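Local coordinates for acetyl-CoA acetyltransferase A (Ascaris suum, PDB 6BJA), which probably catalyses the reversible transfer of an acetyl group between acetyl-CoA molecules, as thiolases do, and binds coenzyme A, at residues A[246-249]-A[250-254]; A[323-326]-A[327-331]; A[331-334]-A[335-339]. All coordinates share one frame; numbering follows the deposited sequence.

Interaction 1 of 3, residues A[246-249]-A[250-254]. With COA (coenzyme A), chain C.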
loop_
_atom_site.group_PDB
_atom_site.type_symbol
_atom_site.label_atom_id
_atom_site.label_comp_id
_atom_site.label_asym_id
_atom_site.label_seq_id
_atom_site.Cartn_x
_atom_site.Cartn_y
_atom_site.Cartn_z
ATOM N N GLY A 246 -23.419 -4.314 -26.536
ATOM C CA GLY A 246 -22.228 -3.487 -26.530
ATOM C C GLY A 246 -21.559 -3.365 -27.882
ATOM O O GLY A 246 -21.716 -4.238 -28.741
ATOM N N THR A 247 -20.817 -2.274 -28.073
ATOM C CA THR A 247 -20.150 -2.002 -29.350
ATOM C C THR A 247 -18.732 -1.457 -29.184
ATOM O O THR A 247 -17.889 -1.590 -30.069
ATOM C CB THR A 247 -20.935 -0.983 -30.183
ATOM O OG1 THR A 247 -20.985 0.270 -29.482
ATOM C CG2 THR A 247 -22.337 -1.458 -30.445
ATOM N N ILE A 248 -18.467 -0.831 -28.041
ATOM C CA ILE A 248 -17.172 -0.210 -27.830
ATOM C C ILE A 248 -16.171 -1.220 -27.260
ATOM O O ILE A 248 -16.454 -1.925 -26.279
ATOM C CB ILE A 248 -17.302 1.024 -26.900
ATOM C CG1 ILE A 248 -18.249 2.055 -27.530
ATOM C CG2 ILE A 248 -15.932 1.649 -26.633
ATOM C CD1 ILE A 248 -18.516 3.290 -26.667
ATOM N N THR A 249 -15.000 -1.270 -27.886
ATOM C CA THR A 249 -13.953 -2.227 -27.555
ATOM C C THR A 249 -12.640 -1.512 -27.329
ATOM O O THR A 249 -12.525 -0.320 -27.608
ATOM C CB THR A 249 -13.717 -3.234 -28.678
ATOM O OG1 THR A 249 -13.073 -2.570 -29.763
ATOM C CG2 THR A 249 -15.026 -3.830 -29.153
ATOM N N ALA A 250 -11.626 -2.261 -26.909
ATOM C CA ALA A 250 -10.296 -1.673 -26.744
ATOM C C ALA A 250 -9.791 -1.089 -28.052
ATOM O O ALA A 250 -9.047 -0.113 -28.031
ATOM C CB ALA A 250 -9.312 -2.699 -26.207
ATOM N N ALA A 251 -10.190 -1.664 -29.190
ATOM C CA ALA A 251 -9.678 -1.223 -30.473
ATOM C C ALA A 251 -10.374 0.038 -30.982
ATOM O O ALA A 251 -9.738 0.836 -31.658
ATOM C CB ALA A 251 -9.807 -2.349 -31.522
ATOM N N ASN A 252 -11.653 0.245 -30.662
ATOM C CA ASN A 252 -12.334 1.422 -31.214
ATOM C C ASN A 252 -12.510 2.497 -30.147
ATOM O O ASN A 252 -13.223 3.474 -30.356
ATOM C CB ASN A 252 -13.670 1.049 -31.901
ATOM C CG ASN A 252 -14.670 0.389 -30.988
ATOM O OD1 ASN A 252 -14.811 0.770 -29.844
ATOM N ND2 ASN A 252 -15.439 -0.584 -31.533
ATOM N N ALA A 253 -11.829 2.312 -29.010
ATOM C CA ALA A 253 -11.726 3.357 -27.977
ATOM C C ALA A 253 -10.316 3.871 -27.970
ATOM O O ALA A 253 -9.412 3.138 -28.303
ATOM C CB ALA A 253 -12.061 2.826 -26.617
ATOM N N SER A 254 -10.127 5.104 -27.535
ATOM C CA SER A 254 -8.770 5.590 -27.350
ATOM C C SER A 254 -8.094 4.854 -26.197
ATOM O O SER A 254 -8.723 4.181 -25.386
ATOM C CB SER A 254 -8.732 7.103 -27.113
ATOM O OG SER A 254 -9.389 7.461 -25.926
HETATM N N1A COA C . -6.191 -3.599 -32.617
HETATM C C2A COA C . -6.381 -4.904 -32.347
HETATM N N3A COA C . -6.487 -5.398 -31.105
HETATM C C4A COA C . -6.413 -4.591 -30.026
HETATM C C5A COA C . -6.218 -3.152 -30.229
HETATM C C6A COA C . -6.108 -2.680 -31.627
HETATM N N6A COA C . -5.932 -1.376 -31.919
HETATM N N7A COA C . -6.181 -2.600 -28.998
HETATM C C8A COA C . -6.340 -3.602 -28.093
HETATM N N9A COA C . -6.485 -4.796 -28.718
HETATM C C1B COA C . -6.667 -6.143 -28.112
HETATM C C2B COA C . -5.381 -6.556 -27.415
HETATM O O2B COA C . -4.591 -7.424 -28.231
HETATM C C3B COA C . -5.812 -7.272 -26.153
HETATM O O3B COA C . -5.461 -8.657 -26.277
HETATM P P3B COA C . -6.456 -9.916 -26.314
HETATM O O7A COA C . -7.549 -9.634 -27.317
HETATM O O8A COA C . -5.663 -11.125 -26.756
HETATM O O9A COA C . -7.047 -10.141 -24.944
HETATM C C4B COA C . -7.288 -6.907 -25.974
HETATM O O4B COA C . -7.712 -6.182 -27.132
HETATM C C5B COA C . -7.447 -5.982 -24.782
HETATM O O5B COA C . -6.753 -4.786 -25.123
HETATM P P1A COA C . -5.562 -4.155 -24.235
HETATM O O1A COA C . -4.503 -5.171 -23.879
HETATM O O2A COA C . -4.931 -2.984 -24.957
HETATM O O3A COA C . -6.217 -3.655 -22.872
HETATM P P2A COA C . -5.278 -3.437 -21.588
HETATM O O4A COA C . -4.738 -4.766 -21.104
HETATM O O5A COA C . -4.156 -2.465 -21.888
HETATM O O6A COA C . -6.276 -2.803 -20.511
HETATM C CBP COA C . -6.771 -0.546 -20.021
HETATM C CCP COA C . -7.089 -1.714 -20.930
HETATM C CDP COA C . -7.092 -0.976 -18.608
HETATM C CEP COA C . -5.277 -0.207 -20.032
HETATM C CAP COA C . -7.706 0.632 -20.346
HETATM O OAP COA C . -7.556 1.613 -19.309
HETATM C C9P COA C . -7.465 1.255 -21.706
HETATM O O9P COA C . -6.442 1.040 -22.338
HETATM N N8P COA C . -8.387 2.066 -22.230
HETATM C C7P COA C . -9.653 2.407 -21.616
HETATM C C6P COA C . -10.571 3.039 -22.653
HETATM C C5P COA C . -10.763 4.486 -22.292
HETATM O O5P COA C . -11.742 4.851 -21.646
HETATM N N4P COA C . -9.796 5.307 -22.680
HETATM C C3P COA C . -9.825 6.708 -22.301
HETATM C C2P COA C . -10.395 7.632 -23.350
HETATM S S1P COA C . -11.542 8.793 -22.584
#

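Interaction 2 of 3, residues A[323-326]-A[327-331]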
loop_
_atom_site.group_PDB
_atom_site.type_symbol
_atom_site.label_atom_id
_atom_site.label_comp_id
_atom_site.label_asym_id
_atom_site.label_seq_id
_atom_site.Cartn_x
_atom_site.Cartn_y
_atom_site.Cartn_z
ATOM N N ASN A 323 -11.640 15.490 -31.063
ATOM C CA ASN A 323 -10.823 14.543 -30.332
ATOM C C ASN A 323 -11.556 13.215 -30.209
ATOM O O ASN A 323 -12.724 13.167 -29.797
ATOM C CB ASN A 323 -10.430 15.069 -28.948
ATOM C CG ASN A 323 -9.401 14.173 -28.268
ATOM O OD1 ASN A 323 -9.610 13.680 -27.151
ATOM N ND2 ASN A 323 -8.305 13.951 -28.939
ATOM N N GLU A 324 -10.853 12.144 -30.553
ATOM C CA GLU A 324 -11.465 10.809 -30.632
ATOM C C GLU A 324 -11.362 10.073 -29.310
ATOM O O GLU A 324 -10.610 9.104 -29.199
ATOM C CB GLU A 324 -10.812 9.963 -31.730
ATOM C CG GLU A 324 -10.881 10.593 -33.079
ATOM C CD GLU A 324 -10.219 9.759 -34.163
ATOM O OE1 GLU A 324 -9.430 8.828 -33.852
ATOM O OE2 GLU A 324 -10.464 10.095 -35.331
ATOM N N ALA A 325 -12.127 10.509 -28.312
ATOM C CA ALA A 325 -12.176 9.770 -27.070
ATOM C C ALA A 325 -12.550 8.330 -27.389
ATOM O O ALA A 325 -11.966 7.389 -26.857
ATOM C CB ALA A 325 -13.157 10.397 -26.118
ATOM N N PHE A 326 -13.517 8.195 -28.299
ATOM C CA PHE A 326 -13.982 6.912 -28.815
ATOM C C PHE A 326 -14.266 7.109 -30.293
ATOM O O PHE A 326 -14.444 8.234 -30.727
ATOM C CB PHE A 326 -15.252 6.446 -28.088
ATOM C CG PHE A 326 -15.063 6.325 -26.614
ATOM C CD1 PHE A 326 -14.614 5.145 -26.068
ATOM C CD2 PHE A 326 -15.264 7.415 -25.786
ATOM C CE1 PHE A 326 -14.388 5.029 -24.716
ATOM C CE2 PHE A 326 -15.035 7.322 -24.430
ATOM C CZ PHE A 326 -14.592 6.133 -23.891
ATOM N N SER A 327 -14.362 6.023 -31.058
ATOM C CA SER A 327 -14.761 6.156 -32.446
ATOM C C SER A 327 -16.124 6.846 -32.558
ATOM O O SER A 327 -16.371 7.637 -33.472
ATOM C CB SER A 327 -14.820 4.787 -33.117
ATOM O OG SER A 327 -13.512 4.293 -33.338
ATOM N N VAL A 328 -17.026 6.549 -31.636
ATOM C CA VAL A 328 -18.345 7.161 -31.693
ATOM C C VAL A 328 -18.268 8.682 -31.551
ATOM O O VAL A 328 -19.122 9.386 -32.077
ATOM C CB VAL A 328 -19.313 6.566 -30.630
ATOM C CG1 VAL A 328 -18.755 6.681 -29.198
ATOM C CG2 VAL A 328 -20.692 7.225 -30.718
ATOM N N THR A 329 -17.234 9.204 -30.873
ATOM C CA THR A 329 -17.096 10.648 -30.750
ATOM C C THR A 329 -16.979 11.305 -32.129
ATOM O O THR A 329 -17.620 12.319 -32.411
ATOM C CB THR A 329 -15.872 11.001 -29.917
ATOM O OG1 THR A 329 -15.800 10.112 -28.796
ATOM C CG2 THR A 329 -15.931 12.452 -29.435
ATOM N N GLY A 330 -16.141 10.719 -32.981
ATOM C CA GLY A 330 -15.976 11.215 -34.332
ATOM C C GLY A 330 -17.216 11.046 -35.185
ATOM O O GLY A 330 -17.661 11.979 -35.854
ATOM N N LEU A 331 -17.771 9.847 -35.154
ATOM C CA LEU A 331 -18.970 9.552 -35.950
ATOM C C LEU A 331 -20.148 10.454 -35.582
ATOM O O LEU A 331 -20.860 10.956 -36.450
ATOM C CB LEU A 331 -19.370 8.101 -35.769
ATOM C CG LEU A 331 -18.451 7.115 -36.487
ATOM C CD1 LEU A 331 -18.717 5.714 -36.023
ATOM C CD2 LEU A 331 -18.590 7.213 -38.019
#

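Interaction 3 of 3, residues A[331-334]-A[335-339]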
loop_
_atom_site.group_PDB
_atom_site.type_symbol
_atom_site.label_atom_id
_atom_site.label_comp_id
_atom_site.label_asym_id
_atom_site.label_seq_id
_atom_site.Cartn_x
_atom_site.Cartn_y
_atom_site.Cartn_z
ATOM N N LEU A 331 -17.771 9.847 -35.154
ATOM C CA LEU A 331 -18.970 9.552 -35.950
ATOM C C LEU A 331 -20.148 10.454 -35.582
ATOM O O LEU A 331 -20.860 10.956 -36.450
ATOM C CB LEU A 331 -19.370 8.101 -35.769
ATOM C CG LEU A 331 -18.451 7.115 -36.487
ATOM C CD1 LEU A 331 -18.717 5.714 -36.023
ATOM C CD2 LEU A 331 -18.590 7.213 -38.019
ATOM N N ALA A 332 -20.366 10.653 -34.287
ATOM C CA ALA A 332 -21.493 11.463 -33.848
ATOM C C ALA A 332 -21.320 12.908 -34.307
ATOM O O ALA A 332 -22.266 13.559 -34.729
ATOM C CB ALA A 332 -21.645 11.390 -32.334
ATOM N N PHE A 333 -20.095 13.416 -34.198
ATOM C CA PHE A 333 -19.795 14.785 -34.566
ATOM C C PHE A 333 -20.058 15.011 -36.052
ATOM O O PHE A 333 -20.719 15.976 -36.439
ATOM C CB PHE A 333 -18.322 15.059 -34.187
ATOM C CG PHE A 333 -17.843 16.468 -34.407
ATOM C CD1 PHE A 333 -18.142 17.472 -33.479
ATOM C CD2 PHE A 333 -16.994 16.771 -35.473
ATOM C CE1 PHE A 333 -17.633 18.764 -33.645
ATOM C CE2 PHE A 333 -16.495 18.063 -35.643
ATOM C CZ PHE A 333 -16.817 19.057 -34.732
ATOM N N ILE A 334 -19.498 14.118 -36.872
ATOM C CA ILE A 334 -19.632 14.185 -38.324
ATOM C C ILE A 334 -21.105 14.097 -38.732
ATOM O O ILE A 334 -21.562 14.859 -39.591
ATOM C CB ILE A 334 -18.803 13.069 -38.966
ATOM C CG1 ILE A 334 -17.317 13.350 -38.793
ATOM C CG2 ILE A 334 -19.104 12.945 -40.457
ATOM C CD1 ILE A 334 -16.444 12.188 -39.109
ATOM N N LYS A 335 -21.838 13.188 -38.106
ATOM C CA LYS A 335 -23.243 13.003 -38.450
ATOM C C LYS A 335 -24.092 14.198 -38.048
ATOM O O LYS A 335 -24.934 14.680 -38.814
ATOM C CB LYS A 335 -23.788 11.728 -37.791
ATOM C CG LYS A 335 -25.181 11.328 -38.281
ATOM C CD LYS A 335 -25.075 10.962 -39.751
ATOM C CE LYS A 335 -26.385 10.614 -40.402
ATOM N NZ LYS A 335 -26.076 10.435 -41.860
ATOM N N GLU A 336 -23.887 14.685 -36.833
ATOM C CA GLU A 336 -24.701 15.774 -36.325
ATOM C C GLU A 336 -24.501 17.063 -37.117
ATOM O O GLU A 336 -25.461 17.784 -37.395
ATOM C CB GLU A 336 -24.388 15.997 -34.851
ATOM C CG GLU A 336 -25.284 17.003 -34.206
ATOM C CD GLU A 336 -26.716 16.532 -34.077
ATOM O OE1 GLU A 336 -26.952 15.308 -34.020
ATOM O OE2 GLU A 336 -27.600 17.403 -34.007
ATOM N N LEU A 337 -23.256 17.351 -37.491
ATOM C CA LEU A 337 -22.929 18.572 -38.215
ATOM C C LEU A 337 -22.965 18.403 -39.733
ATOM O O LEU A 337 -22.712 19.365 -40.461
ATOM C CB LEU A 337 -21.540 19.054 -37.809
ATOM C CG LEU A 337 -21.496 19.483 -36.347
ATOM C CD1 LEU A 337 -20.069 19.740 -35.934
ATOM C CD2 LEU A 337 -22.339 20.723 -36.090
ATOM N N ARG A 338 -23.253 17.180 -40.189
ATOM C CA ARG A 338 -23.333 16.831 -41.617
ATOM C C ARG A 338 -22.054 17.223 -42.351
ATOM O O ARG A 338 -22.084 17.831 -43.428
ATOM C CB ARG A 338 -24.541 17.493 -42.271
ATOM C CG ARG A 338 -25.865 17.144 -41.605
ATOM C CD ARG A 338 -27.009 17.872 -42.293
ATOM N NE ARG A 338 -27.818 18.636 -41.344
ATOM C CZ ARG A 338 -29.009 18.263 -40.878
ATOM N NH1 ARG A 338 -29.575 17.123 -41.269
ATOM N NH2 ARG A 338 -29.648 19.044 -40.017
ATOM N N LEU A 339 -20.921 16.844 -41.762
ATOM C CA LEU A 339 -19.622 17.108 -42.368
ATOM C C LEU A 339 -19.157 16.083 -43.408
ATOM O O LEU A 339 -19.535 14.919 -43.400
ATOM C CB LEU A 339 -18.563 17.201 -41.261
ATOM C CG LEU A 339 -18.883 18.183 -40.147
ATOM C CD1 LEU A 339 -17.752 18.163 -39.090
ATOM C CD2 LEU A 339 -19.132 19.591 -40.663
HETATM O O HOH W 1 -21.826 13.507 -42.667
#

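Interaction 1 of 3, residues A[246-249]-A[250-254]
The flat amide of N252 meets T247 at its nitrogen edge, I248 at its oxygen edge and T249 over one face. ND2 donates to T247 O at 3.0 Å, almost straight (167°) and close to the amide plane; it is also bonded to D181 OD1. I248 sets its CA and CG2 beside OD1. T249 OG1 lies over the face, 3.6 Å from N252 CG. T249 N comes from the same side and donates to N252 OD1 at 2.8 Å, well above the carbonyl plane. In return T249 OG1 accepts N252 N at 3.3 Å, and more weakly A251 N at 3.1 Å. It meets both because it lies between its own backbone N and carbonyl carbon (chi1 72°). The weak A251 N bond makes an ST turn, and a weak N252 N to T249 O bond closes the turn 249-252. The two-way T249–N252 exchange resembles a capping box, but no regular helix follows. The turn belongs to the loop before strand 257-267 and lines the coenzyme A pocket. Here A251 CB sits over the adenine face, 3.7 Å from C6A of the cofactor. A250 CB reaches O5B of the cofactor at 3.5 Å. Further on, the S254 carbonyl accepts the pantetheine amide, N4P to O 3.1 Å.

Interaction 2 of 3, residues A[323-326]-A[327-331]
V328 and T329 pack back against F326 near the start of helix 327-337. The loop before them carries the sequence N-E-A-F, residues 323 to 326, a signature of the thiolase family. E324 is the centre of an inverse gamma turn there. Its buried carboxylate is gripped by four donors, Y183 and N345 at OE2, S187 and the V351 backbone N at OE1, while N323 puts its side chain about 3 Å from that of H355, a predicted proton acceptor. S327, the first residue of the second segment, turns away from the loop, and its OG has N252 O and L180 O as acceptors for its one proton. V328 comes next. Its CG1 lies between the backbone N and the carbonyl carbon (chi1 56°) and packs 3.7 Å from F326 CB. V328 also packs on A166, T169 and V170 of helix 162-172. T329 N donates to F326 O at 3.0 Å, from far above the carbonyl plane and with a bent angle of 135°. T329 OG1 sits 3.0 Å from both F326 N and F326 O. The same hydroxyl stands at the edge of the F326 ring, near the ring plane. T329 CG2, set anti to the backbone N, touches N323 O at 3.3 Å. At L331 the helical pattern is in place: L331 N bonds back to S327 O at 3.1 Å.

Interaction 3 of 3, residues A[331-334]-A[335-339]
L337 sets its CD1 methyl over one face of the F333 ring. The methyl lies 3.6 Å from the ring centroid and 20° off the normal, a CH-pi contact shifted toward the rim at CE1 and CZ. L339 meets the same ring obliquely, CD1 to F333 CE2 at 3.7 Å. The ring gets there because F333 CG is anti to the backbone N (chi1 -176°), which swings it along the helix toward the later residues. Behind these side chains run the helical bonds. K335 N, E336 N and L337 N donate to L331 O, A332 O and F333 O, and L337 N to F333 O measures 3.1 Å. The helix then stops in a Schellman motif. R338 takes positive phi (54°), and L339 N reaches back to I334 O at 3.0 Å, in the carbonyl plane. The second bond of the motif, R338 N to K335 O, is weak at 3.3 Å. A water donates to L339 O at 2.8 Å and weakly to I334 O. Farther out, P299 and V303 of helix 298-310 and I322 of strand 319-322 pack on F333. E336 OE1 bonds Y173 OH. A polar bond at I334 O thus caps the helix, while the L337 and L339 methyls meet the F333 ring through weak apolar contacts.

Interactions 1 and 2 touch, with centres 10 Å apart. S254 OG lies 2.7 Å from A325 O, and N252 O lies 2.9 Å from S327 N; both are probable hydrogen bonds. A253 CB also packs on F326 CD1 at 3.5 Å. The coenzyme A loop is thus tied to the start of helix 327-337, and both contacts contribute residues to the cofactor pocket. Interaction 3 shares L331 with interaction 2 and lies farther along the same helix. Its nearest atoms are about 8 Å from interaction 1, with no touch. T329 comes within about 4 Å of the side chain of C383, a predicted proton acceptor, while F333 stays about 8 Å away.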